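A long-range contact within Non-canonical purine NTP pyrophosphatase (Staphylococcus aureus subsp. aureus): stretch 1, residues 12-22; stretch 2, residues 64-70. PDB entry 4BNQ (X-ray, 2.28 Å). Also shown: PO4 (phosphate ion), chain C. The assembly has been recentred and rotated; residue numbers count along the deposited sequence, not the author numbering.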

# COMPACT_ATOMS: atom_id res chain seq x y z
N GLY A 12 -8.46 12.89 15.77
CA GLY A 12 -8.82 12.35 14.47
C GLY A 12 -8.01 11.12 14.15
O GLY A 12 -8.57 10.09 13.75
N LYS A 13 -6.69 11.21 14.34
CA LYS A 13 -5.81 10.05 14.17
C LYS A 13 -6.21 8.88 15.06
O LYS A 13 -6.29 7.74 14.59
N ILE A 14 -6.46 9.15 16.34
CA ILE A 14 -6.87 8.10 17.27
C ILE A 14 -8.14 7.40 16.77
O ILE A 14 -8.22 6.19 16.79
N ASN A 15 -9.11 8.18 16.30
CA ASN A 15 -10.31 7.61 15.71
C ASN A 15 -10.00 6.67 14.55
O ASN A 15 -10.56 5.58 14.48
N ASP A 16 -9.12 7.09 13.65
CA ASP A 16 -8.76 6.24 12.51
C ASP A 16 -8.12 4.97 13.01
O ASP A 16 -8.34 3.90 12.46
N PHE A 17 -7.28 5.11 14.03
CA PHE A 17 -6.55 3.95 14.52
C PHE A 17 -7.50 2.95 15.15
O PHE A 17 -7.25 1.75 15.09
N LYS A 18 -8.60 3.44 15.72
CA LYS A 18 -9.57 2.55 16.35
C LYS A 18 -10.29 1.70 15.30
O LYS A 18 -10.50 0.51 15.51
N VAL A 19 -10.62 2.32 14.16
CA VAL A 19 -11.16 1.61 13.01
C VAL A 19 -10.21 0.53 12.50
O VAL A 19 -10.62 -0.60 12.23
N ILE A 20 -8.93 0.88 12.41
CA ILE A 20 -7.89 0.02 11.83
C ILE A 20 -7.41 -1.10 12.77
O ILE A 20 -6.89 -2.10 12.32
N PHE A 21 -7.59 -0.92 14.08
CA PHE A 21 -7.27 -1.99 15.05
C PHE A 21 -8.52 -2.38 15.82
O PHE A 21 -8.59 -2.09 17.02
N PRO A 22 -9.51 -3.02 15.17
CA PRO A 22 -10.76 -3.29 15.90
C PRO A 22 -10.57 -4.36 16.97
O PRO A 22 -11.38 -4.44 17.88
N VAL A 64 5.24 1.89 22.33
CA VAL A 64 4.18 2.75 21.80
C VAL A 64 4.37 2.97 20.29
O VAL A 64 5.41 2.63 19.73
N ILE A 65 3.37 3.54 19.64
CA ILE A 65 3.56 4.02 18.28
C ILE A 65 3.22 5.50 18.16
O ILE A 65 2.39 6.03 18.89
N ALA A 66 3.85 6.15 17.21
CA ALA A 66 3.48 7.52 16.91
C ALA A 66 3.28 7.64 15.41
O ALA A 66 3.60 6.72 14.65
N ASP A 67 2.73 8.78 15.00
CA ASP A 67 2.30 9.00 13.64
C ASP A 67 2.67 10.43 13.26
O ASP A 67 2.36 11.38 13.99
N ASP A 68 3.35 10.60 12.13
CA ASP A 68 3.51 11.93 11.57
C ASP A 68 3.13 11.89 10.11
O ASP A 68 3.78 11.19 9.32
N SER A 69 2.08 12.63 9.75
CA SER A 69 1.50 12.55 8.43
C SER A 69 1.37 13.94 7.83
O SER A 69 1.39 14.93 8.54
N GLY A 70 1.20 14.01 6.52
CA GLY A 70 1.02 15.27 5.85
C GLY A 70 0.56 15.12 4.41
O GLY A 70 0.36 14.02 3.90

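Which side chains fill the space between the helix and the strand? The two axes come no closer than 10.7 Å, so side chains must make the contact. From the helical stretch, Lys13, Phe17 and Phe21 direct their CA-to-CB bonds toward the strand; they are spaced four residues apart, about one helical turn, although Phe21 itself has already left helical geometry. The strand answers with Ile65, Asp67 and Ser69, every second residue, as expected where an extended chain alternates its sides. Ala66 and Asp68, in between, point away.

What holds the polar end together? Lys13 adopts an m rotamer at chi1 and then runs extended, t at chi2, chi3 and chi4, a reach that carries its ammonium group much of the way across the 8.2 Å between Lys13 CA and Asp67 CA. There Lys13 NZ donates a hydrogen bond to the backbone O of Asp67 at 3.0 Å and another to Asp67 OD1, also at 3.0 Å, the second forming part of a salt bridge. One residue thus receives the lysine through both its main chain and its carboxylate. Asp67 is t at chi1, and its OD1 also accepts a hydrogen bond from Ser69 OG at 2.6 Å; with chi1 in the m well, Ser69 brings its hydroxyl to the same oxygen that Lys13 uses.

How do the apolar side chains pack? Ile65, p at chi1 and t at chi2, places its CD1 methyl within reach of both phenylalanines. Phe17 CE1 lies 4.4 Å from Ile65 CD1, and Phe21 CE2 lies 4.5 Å from the same methyl, so a single strand side chain meets two rings one helical turn apart. Both rings have chi1 in the m well, and both meet the methyl obliquely. Phe17 also reaches the polar region: its CZ is 3.4 Å from Asp67 OD2, a close contact, while that oxygen finds a hydrogen bond elsewhere in the structure.

Do water and the bound ion add to the contact? Both gather at the lysine. Water 1 accepts a hydrogen bond from Lys13 NZ at 2.7 Å and one from the backbone N of Ser69 at 3.2 Å, bridging helix and strand; it also donates a weak hydrogen bond to Asp68 OD1 at 3.3 Å. The phosphate, probably from the crystallisation liquor, accepts a hydrogen bond through its O1 from Lys13 NZ at 2.8 Å. The ammonium group thus has four acceptors around it but three N-H bonds to give, so the four cannot each have a proton of their own at once.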

# COMPACT_ATOMS: atom_id res chain seq x y z
CB LYS A 13 -4.35 10.42 14.44
CG LYS A 13 -3.74 11.40 13.45
CD LYS A 13 -2.23 11.43 13.64
CE LYS A 13 -1.59 12.59 12.87
NZ LYS A 13 -0.17 12.76 13.28
CB ILE A 14 -7.06 8.61 18.72
CG1 ILE A 14 -5.74 8.54 19.49
CG2 ILE A 14 -7.98 7.71 19.50
CD1 ILE A 14 -4.71 9.41 19.02
CB ASN A 15 -11.26 8.72 15.27
CG ASN A 15 -11.72 9.58 16.43
OD1 ASN A 15 -11.83 9.11 17.57
ND2 ASN A 15 -11.99 10.86 16.15
CB ASP A 16 -7.73 6.92 11.61
CG ASP A 16 -8.33 7.97 10.72
OD1 ASP A 16 -9.55 8.22 10.82
OD2 ASP A 16 -7.56 8.56 9.93
CB PHE A 17 -5.47 4.37 15.51
CG PHE A 17 -4.22 4.89 14.84
CD1 PHE A 17 -3.47 4.07 14.01
CD2 PHE A 17 -3.81 6.20 15.02
CE1 PHE A 17 -2.32 4.55 13.37
CE2 PHE A 17 -2.66 6.68 14.39
CZ PHE A 17 -1.92 5.85 13.57
CB LYS A 18 -10.57 3.32 17.23
CG LYS A 18 -9.96 3.73 18.58
CD LYS A 18 -10.93 4.53 19.45
CE LYS A 18 -11.31 5.83 18.78
NZ LYS A 18 -12.19 6.70 19.63
CB VAL A 19 -11.45 2.58 11.85
CG1 VAL A 19 -11.90 1.79 10.58
CG2 VAL A 19 -12.51 3.61 12.28
CB ILE A 20 -6.69 0.89 11.39
CG1 ILE A 20 -7.02 1.64 10.10
CG2 ILE A 20 -5.44 0.07 11.14
CD1 ILE A 20 -6.11 2.85 9.91
CB PHE A 21 -6.27 -1.50 16.09
CG PHE A 21 -4.88 -1.22 15.57
CD1 PHE A 21 -4.02 -2.26 15.23
CD2 PHE A 21 -4.41 0.07 15.49
CE1 PHE A 21 -2.72 -1.99 14.78
CE2 PHE A 21 -3.11 0.34 15.05
CZ PHE A 21 -2.27 -0.68 14.70
CB PRO A 22 -11.71 -3.78 14.80
CG PRO A 22 -10.81 -4.33 13.73
CD PRO A 22 -9.55 -3.49 13.77
CB VAL A 64 4.18 4.14 22.47
CG1 VAL A 64 4.38 4.02 23.98
CG2 VAL A 64 5.26 4.98 21.86
CB ILE A 65 2.73 3.24 17.24
CG1 ILE A 65 1.24 3.44 17.48
CG2 ILE A 65 3.10 1.77 17.26
CD1 ILE A 65 0.35 2.81 16.39
CB ALA A 66 4.54 8.48 17.40
CB ASP A 67 0.78 8.79 13.59
CG ASP A 67 0.16 9.18 12.24
OD1 ASP A 67 0.42 10.28 11.70
OD2 ASP A 67 -0.62 8.37 11.71
CB ASP A 68 4.92 12.48 11.76
CG ASP A 68 4.96 13.99 11.66
OD1 ASP A 68 4.50 14.67 12.60
OD2 ASP A 68 5.42 14.53 10.63
CB SER A 69 0.11 11.92 8.50
OG SER A 69 0.12 10.65 9.12
P PO4 C . 0.37 14.47 16.45
O1 PO4 C . 0.22 13.00 16.05
O2 PO4 C . -0.55 15.31 15.61
O3 PO4 C . 1.80 14.90 16.20
O4 PO4 C . 0.04 14.64 17.91
O HOH W 1 1.28 14.68 12.04